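Local coordinates for nematode fatty acid retinoid binding protein (Necator americanus, PDB 4XCP) that probably binds lipids such as fatty acids and retinol, with palmitic acid held between its helices, at residues K88-G93 against D146-F151; E95-F99 against L135-S140. The contacts are given in a common frame with arbitrary orientation. Residues are numbered along the deposited sequence.

Contact 1. Residues K88-G93 against D146-F151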
ATOM      1  N   LYS A  88      13.407  -3.712   0.756  1.00 26.87           N
ATOM      2  CA  LYS A  88      13.068  -4.035   2.146  1.00 25.91           C
ATOM      3  C   LYS A  88      12.549  -5.475   2.235  1.00 29.27           C
ATOM      4  O   LYS A  88      12.992  -6.203   3.116  1.00 28.79           O
ATOM      5  CB  LYS A  88      12.063  -3.033   2.708  1.00 25.93           C
ATOM      6  CG  LYS A  88      12.695  -1.710   3.110  1.00 27.30           C
ATOM      7  CD  LYS A  88      11.622  -0.684   3.369  1.00 35.94           C
ATOM      8  CE  LYS A  88      12.158   0.543   4.053  1.00 47.91           C
ATOM      9  NZ  LYS A  88      11.218   1.010   5.107  1.00 59.41           N
ATOM     10  N   ILE A  89      11.678  -5.901   1.280  1.00 26.61           N
ATOM     11  CA  ILE A  89      11.119  -7.262   1.181  1.00 27.04           C
ATOM     12  C   ILE A  89      12.250  -8.277   0.938  1.00 31.22           C
ATOM     13  O   ILE A  89      12.260  -9.326   1.579  1.00 31.55           O
ATOM     14  CB  ILE A  89      10.002  -7.372   0.093  1.00 30.01           C
ATOM     15  CG1 ILE A  89       8.832  -6.373   0.289  1.00 30.70           C
ATOM     16  CG2 ILE A  89       9.457  -8.803  -0.077  1.00 30.56           C
ATOM     17  CD1 ILE A  89       8.178  -6.345   1.536  1.00 41.17           C
ATOM     18  N   ALA A  90      13.216  -7.940   0.046  1.00 27.10           N
ATOM     19  CA  ALA A  90      14.374  -8.780  -0.283  1.00 27.71           C
ATOM     20  C   ALA A  90      15.247  -9.120   0.952  1.00 30.59           C
ATOM     21  O   ALA A  90      15.857 -10.184   0.982  1.00 30.73           O
ATOM     22  CB  ALA A  90      15.226  -8.109  -1.360  1.00 28.61           C
ATOM     23  N   ALA A  91      15.296  -8.216   1.958  1.00 26.51           N
ATOM     24  CA  ALA A  91      16.056  -8.403   3.197  1.00 26.33           C
ATOM     25  C   ALA A  91      15.305  -9.274   4.229  1.00 29.05           C
ATOM     26  O   ALA A  91      15.879  -9.649   5.241  1.00 29.57           O
ATOM     27  CB  ALA A  91      16.413  -7.050   3.798  1.00 26.96           C
ATOM     28  N   LEU A  92      14.034  -9.625   3.968  1.00 25.03           N
ATOM     29  CA  LEU A  92      13.270 -10.439   4.915  1.00 23.29           C
ATOM     30  C   LEU A  92      13.465 -11.938   4.751  1.00 29.66           C
ATOM     31  O   LEU A  92      13.677 -12.424   3.644  1.00 29.95           O
ATOM     32  CB  LEU A  92      11.760 -10.118   4.804  1.00 21.34           C
ATOM     33  CG  LEU A  92      11.283  -8.695   5.133  1.00 22.05           C
ATOM     34  CD1 LEU A  92       9.786  -8.546   4.809  1.00 19.19           C
ATOM     35  CD2 LEU A  92      11.491  -8.380   6.587  1.00 21.44           C
ATOM     36  N   GLY A  93      13.310 -12.665   5.858  1.00 27.22           N
ATOM     37  CA  GLY A  93      13.296 -14.120   5.889  1.00 26.98           C
ATOM     38  C   GLY A  93      11.972 -14.598   5.314  1.00 29.06           C
ATOM     39  O   GLY A  93      11.085 -13.774   5.089  1.00 27.20           O
ATOM     40  N   ASP A 146      11.657  -9.517  12.434  1.00 23.64           N
ATOM     41  CA  ASP A 146      12.248  -9.424  11.106  1.00 22.86           C
ATOM     42  C   ASP A 146      11.502  -8.356  10.268  1.00 26.08           C
ATOM     43  O   ASP A 146      12.137  -7.446   9.705  1.00 24.84           O
ATOM     44  CB  ASP A 146      12.229 -10.812  10.449  1.00 24.04           C
ATOM     45  CG  ASP A 146      12.998 -10.918   9.153  1.00 30.01           C
ATOM     46  OD1 ASP A 146      14.091 -10.306   9.054  1.00 31.64           O
ATOM     47  OD2 ASP A 146      12.572 -11.694   8.285  1.00 28.17           O
ATOM     48  N   PHE A 147      10.152  -8.396  10.294  1.00 22.59           N
ATOM     49  CA  PHE A 147       9.317  -7.409   9.607  1.00 20.69           C
ATOM     50  C   PHE A 147       9.577  -5.987  10.138  1.00 24.80           C
ATOM     51  O   PHE A 147       9.746  -5.068   9.334  1.00 24.02           O
ATOM     52  CB  PHE A 147       7.808  -7.772   9.689  1.00 20.91           C
ATOM     53  CG  PHE A 147       6.900  -6.710   9.100  1.00 20.54           C
ATOM     54  CD1 PHE A 147       6.671  -6.648   7.726  1.00 21.10           C
ATOM     55  CD2 PHE A 147       6.292  -5.754   9.918  1.00 20.63           C
ATOM     56  CE1 PHE A 147       5.846  -5.650   7.178  1.00 20.50           C
ATOM     57  CE2 PHE A 147       5.453  -4.774   9.377  1.00 21.93           C
ATOM     58  CZ  PHE A 147       5.241  -4.723   8.006  1.00 19.12           C
ATOM     59  N   GLY A 148       9.612  -5.838  11.468  1.00 21.74           N
ATOM     60  CA  GLY A 148       9.834  -4.570  12.162  1.00 22.11           C
ATOM     61  C   GLY A 148      11.145  -3.872  11.853  1.00 28.43           C
ATOM     62  O   GLY A 148      11.216  -2.639  11.880  1.00 27.34           O
ATOM     63  N   LYS A 149      12.198  -4.651  11.568  1.00 27.88           N
ATOM     64  CA  LYS A 149      13.536  -4.137  11.225  1.00 28.65           C
ATOM     65  C   LYS A 149      13.492  -3.404   9.878  1.00 30.36           C
ATOM     66  O   LYS A 149      14.129  -2.366   9.723  1.00 30.81           O
ATOM     67  CB  LYS A 149      14.543  -5.303  11.196  1.00 33.02           C
ATOM     68  CG  LYS A 149      15.998  -4.900  10.989  1.00 54.48           C
ATOM     69  CD  LYS A 149      16.930  -5.958  11.554  1.00 69.25           C
ATOM     70  CE  LYS A 149      18.318  -5.873  10.976  1.00 83.43           C
ATOM     71  NZ  LYS A 149      18.465  -6.749   9.784  1.00 95.40           N
ATOM     72  N   GLN A 150      12.697  -3.921   8.922  1.00 25.37           N
ATOM     73  CA  GLN A 150      12.554  -3.323   7.602  1.00 24.11           C
ATOM     74  C   GLN A 150      11.441  -2.306   7.542  1.00 27.67           C
ATOM     75  O   GLN A 150      11.515  -1.365   6.746  1.00 27.19           O
ATOM     76  CB  GLN A 150      12.351  -4.410   6.516  1.00 25.06           C
ATOM     77  CG  GLN A 150      13.503  -5.444   6.392  1.00 23.53           C
ATOM     78  CD  GLN A 150      14.893  -4.864   6.342  1.00 37.25           C
ATOM     79  OE1 GLN A 150      15.814  -5.334   7.017  1.00 36.69           O
ATOM     80  NE2 GLN A 150      15.067  -3.811   5.579  1.00 26.03           N
ATOM     81  N   PHE A 151      10.379  -2.511   8.341  1.00 23.00           N
ATOM     82  CA  PHE A 151       9.212  -1.637   8.324  1.00 21.99           C
ATOM     83  C   PHE A 151       8.863  -1.146   9.723  1.00 25.48           C
ATOM     84  O   PHE A 151       7.849  -1.577  10.262  1.00 24.41           O
ATOM     85  CB  PHE A 151       8.032  -2.376   7.688  1.00 22.74           C
ATOM     86  CG  PHE A 151       8.240  -2.724   6.237  1.00 23.63           C
ATOM     87  CD1 PHE A 151       8.016  -1.779   5.241  1.00 25.45           C
ATOM     88  CD2 PHE A 151       8.649  -4.001   5.862  1.00 24.91           C
ATOM     89  CE1 PHE A 151       8.182  -2.111   3.896  1.00 26.32           C
ATOM     90  CE2 PHE A 151       8.824  -4.329   4.516  1.00 26.45           C
ATOM     91  CZ  PHE A 151       8.572  -3.390   3.544  1.00 24.43           C
TER
HETATM   92  O   HOH W   1      16.145 -11.116   7.547  1.00 36.49           O
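A single carboxylate, that of D146, ties down the turn that follows helix 72-90 by two routes. D146 OD2 accepts a hydrogen bond from the backbone N of G93, 2.7 Å away and nearly straight at 161°, while D146 OD1 accepts one from water 1, which also donates to A91 O; both of the water's bonds are 2.7 Å long. G93 is the N-cap residue of helix 94-115, and D146 therefore holds the corner between two consecutive helices.

At the other end 88-93 again supplies the donor: K88 NZ donates to Q150 O, 2.9 Å away, where helix 141-150 is finishing. Between these bonds lies a mostly carbon-lined surface, in which Q150 has the most area covered. L92 CD2 rests on the helix, 3.3 Å from D146 O and 3.6 Å from the side-chain methylene Q150 CG, and A91 CB touches the amide carbon Q150 CD at 3.7 Å. F151, the first residue to leave helical geometry, points its ring edge at I89 CD1, which is 3.6 Å from F151 CZ, and at L92 CD1, while K88 CB approaches F151 CZ obliquely, also at 3.6 Å.

The contact thus packs a helix-helix corner against the C-terminal end of helix 141-150 in this all-helical fold of the FAR family. I89 packs onward against K97, A100 and E101 of helix 94-115, and F147 turns to L154 and F158 of helix 152-159.

Contact 2. Residues E95-F99 against L135-S140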
ATOM      1  N   GLU A  95       9.123 -16.046   6.383  1.00 22.34           N
ATOM      2  CA  GLU A  95       7.869 -15.755   7.072  1.00 20.53           C
ATOM      3  C   GLU A  95       7.429 -14.291   6.928  1.00 21.64           C
ATOM      4  O   GLU A  95       6.303 -14.047   6.499  1.00 21.22           O
ATOM      5  CB  GLU A  95       7.941 -16.194   8.544  1.00 21.81           C
ATOM      6  CG  GLU A  95       6.626 -16.037   9.290  1.00 24.34           C
ATOM      7  CD  GLU A  95       6.748 -16.271  10.779  1.00 30.97           C
ATOM      8  OE1 GLU A  95       7.866 -16.112  11.317  1.00 22.18           O
ATOM      9  OE2 GLU A  95       5.727 -16.618  11.411  1.00 23.10           O
ATOM     10  N   ALA A  96       8.307 -13.329   7.272  1.00 17.58           N
ATOM     11  CA  ALA A  96       7.989 -11.900   7.170  1.00 16.68           C
ATOM     12  C   ALA A  96       7.803 -11.489   5.696  1.00 21.61           C
ATOM     13  O   ALA A  96       6.943 -10.650   5.415  1.00 18.38           O
ATOM     14  CB  ALA A  96       9.064 -11.060   7.840  1.00 17.63           C
ATOM     15  N   LYS A  97       8.552 -12.137   4.749  1.00 20.97           N
ATOM     16  CA  LYS A  97       8.396 -11.890   3.303  1.00 21.63           C
ATOM     17  C   LYS A  97       6.969 -12.283   2.865  1.00 24.92           C
ATOM     18  O   LYS A  97       6.301 -11.495   2.200  1.00 23.90           O
ATOM     19  CB  LYS A  97       9.448 -12.657   2.482  1.00 24.86           C
ATOM     20  CG  LYS A  97       9.493 -12.268   0.998  1.00 32.86           C
ATOM     21  CD  LYS A  97      10.596 -13.022   0.217  1.00 43.66           C
ATOM     22  CE  LYS A  97      11.994 -12.474   0.454  1.00 58.28           C
ATOM     23  NZ  LYS A  97      13.030 -13.196  -0.332  1.00 65.84           N
ATOM     24  N   GLY A  98       6.515 -13.468   3.282  1.00 22.28           N
ATOM     25  CA  GLY A  98       5.166 -13.954   2.991  1.00 22.06           C
ATOM     26  C   GLY A  98       4.091 -13.011   3.493  1.00 24.17           C
ATOM     27  O   GLY A  98       3.143 -12.703   2.765  1.00 22.82           O
ATOM     28  N   PHE A  99       4.273 -12.486   4.729  1.00 20.65           N
ATOM     29  CA  PHE A  99       3.344 -11.538   5.353  1.00 18.68           C
ATOM     30  C   PHE A  99       3.279 -10.234   4.576  1.00 22.95           C
ATOM     31  O   PHE A  99       2.188  -9.757   4.274  1.00 21.96           O
ATOM     32  CB  PHE A  99       3.710 -11.254   6.821  1.00 19.00           C
ATOM     33  CG  PHE A  99       2.987 -10.042   7.372  1.00 18.47           C
ATOM     34  CD1 PHE A  99       1.612 -10.070   7.596  1.00 19.13           C
ATOM     35  CD2 PHE A  99       3.668  -8.849   7.601  1.00 18.96           C
ATOM     36  CE1 PHE A  99       0.945  -8.936   8.069  1.00 18.75           C
ATOM     37  CE2 PHE A  99       2.998  -7.727   8.095  1.00 19.00           C
ATOM     38  CZ  PHE A  99       1.650  -7.780   8.333  1.00 16.02           C
ATOM     39  N   LEU A 135      -2.992 -11.391  10.291  1.00 19.33           N
ATOM     40  CA  LEU A 135      -1.843 -12.055   9.687  1.00 18.17           C
ATOM     41  C   LEU A 135      -0.537 -11.658  10.408  1.00 20.77           C
ATOM     42  O   LEU A 135       0.353 -12.488  10.578  1.00 21.17           O
ATOM     43  CB  LEU A 135      -1.756 -11.726   8.195  1.00 17.23           C
ATOM     44  CG  LEU A 135      -2.900 -12.258   7.338  1.00 22.32           C
ATOM     45  CD1 LEU A 135      -2.862 -11.659   5.970  1.00 21.54           C
ATOM     46  CD2 LEU A 135      -2.903 -13.779   7.286  1.00 25.63           C
ATOM     47  N   TYR A 136      -0.437 -10.394  10.839  1.00 16.75           N
ATOM     48  CA  TYR A 136       0.711  -9.905  11.581  1.00 17.22           C
ATOM     49  C   TYR A 136       0.783 -10.660  12.911  1.00 23.32           C
ATOM     50  O   TYR A 136       1.836 -11.197  13.246  1.00 22.81           O
ATOM     51  CB  TYR A 136       0.629  -8.382  11.793  1.00 17.48           C
ATOM     52  CG  TYR A 136       1.720  -7.866  12.702  1.00 19.56           C
ATOM     53  CD1 TYR A 136       2.998  -7.605  12.211  1.00 21.30           C
ATOM     54  CD2 TYR A 136       1.500  -7.710  14.072  1.00 20.33           C
ATOM     55  CE1 TYR A 136       4.020  -7.170  13.049  1.00 22.32           C
ATOM     56  CE2 TYR A 136       2.512  -7.261  14.918  1.00 21.63           C
ATOM     57  CZ  TYR A 136       3.769  -6.996  14.401  1.00 26.78           C
ATOM     58  OH  TYR A 136       4.775  -6.575  15.226  1.00 27.90           O
ATOM     59  N   LYS A 137      -0.356 -10.739  13.642  1.00 21.20           N
ATOM     60  CA  LYS A 137      -0.427 -11.441  14.924  1.00 22.53           C
ATOM     61  C   LYS A 137      -0.197 -12.940  14.771  1.00 25.66           C
ATOM     62  O   LYS A 137       0.369 -13.525  15.669  1.00 27.20           O
ATOM     63  CB  LYS A 137      -1.737 -11.130  15.676  1.00 25.30           C
ATOM     64  CG  LYS A 137      -1.913  -9.649  16.035  1.00 32.58           C
ATOM     65  CD  LYS A 137      -0.942  -9.173  17.138  1.00 44.50           C
ATOM     66  CE  LYS A 137      -1.134  -7.705  17.450  1.00 53.88           C
ATOM     67  NZ  LYS A 137      -0.236  -7.238  18.534  1.00 62.48           N
ATOM     68  N   ALA A 138      -0.533 -13.532  13.604  1.00 21.16           N
ATOM     69  CA  ALA A 138      -0.317 -14.963  13.317  1.00 20.33           C
ATOM     70  C   ALA A 138       1.168 -15.344  13.129  1.00 21.55           C
ATOM     71  O   ALA A 138       1.489 -16.529  13.165  1.00 20.92           O
ATOM     72  CB  ALA A 138      -1.121 -15.384  12.093  1.00 19.87           C
HETATM   73  N   MSE A 139       2.052 -14.354  12.862  1.00 16.38           N
HETATM   74  CA  MSE A 139       3.500 -14.587  12.691  1.00 14.94           C
HETATM   75  C   MSE A 139       4.139 -14.923  14.039  1.00 19.96           C
HETATM   76  O   MSE A 139       3.610 -14.522  15.082  1.00 19.84           O
HETATM   77  CB  MSE A 139       4.207 -13.330  12.168  1.00 14.91           C
HETATM   78  CG  MSE A 139       4.025 -13.092  10.666  1.00 18.13           C
HETATM   79 SE   MSE A 139       5.417 -11.926   9.981  1.00 22.30          SE
HETATM   80  CE  MSE A 139       4.863 -10.306  10.753  1.00 18.35           C
ATOM     81  N   SER A 140       5.296 -15.613  14.013  1.00 17.07           N
ATOM     82  CA  SER A 140       6.076 -15.867  15.223  1.00 18.27           C
ATOM     83  C   SER A 140       6.665 -14.507  15.658  1.00 22.19           C
ATOM     84  O   SER A 140       6.662 -13.561  14.878  1.00 21.25           O
ATOM     85  CB  SER A 140       7.239 -16.819  14.926  1.00 21.98           C
ATOM     86  OG  SER A 140       8.171 -16.235  14.022  1.00 23.27           O
TER
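F99, M139 and E95 carry most of this contact, in which helix 94-115 meets the C-terminal end of helix 122-138. F99 buries the largest area. F99 CD1 lies 3.8 Å from L135 CB, which sits at the ring edge, and F99 CZ comes within 3.7 Å of Y136 CB. The Y136 ring presents its edge to the F99 face in an offset edge-to-face pair, centroids 5.9 Å apart and planes at 61°; Y136 OH hydrogen-bonds to E159.

M139, modelled as selenomethionine, fills the space between F99 and A96. M139 SE is 3.7 Å from F99 CB and 3.8 Å from A96 CA, and M139 CE makes an off-centre CH-pi contact 4.1 Å from the F99 ring centroid, with SE in an oblique Met-aromatic position.

E95 reaches across beside M139. E95 OE2 accepts from S140 N at 2.8 Å and E95 OE1 from S140 OG at 2.7 Å, while S140 OG also pairs with G143 N as the N-cap of helix 141-150.

The chemistry is split: an interior of F99, Y136, L135 and the M139 side chain is accompanied at the rim by a two-bond carboxylate grip, E95 accepting from both the backbone N and the hydroxyl of S140.

Overall arrangement
Contacts 1 and 2 lie side by side, their centres about 11 Å apart, and along the chain contact 2 is nested inside the loop closed by contact 1. Helices 72-90 and 94-115 supply the first segments, helices 141-150 and 122-138 the second, so each consecutive pair is bound to the other twice. They touch directly: F147 CE1 is 3.6 Å from F99 CE2, in an edge-to-face ring pair, and D146 OD2 is 3.6 Å from A96 CB. Contact 1 is nearer the lipid, the I89 side chain lying about 6 Å from a bound palmitic acid, against about 13 Å for the F99 side chain of contact 2.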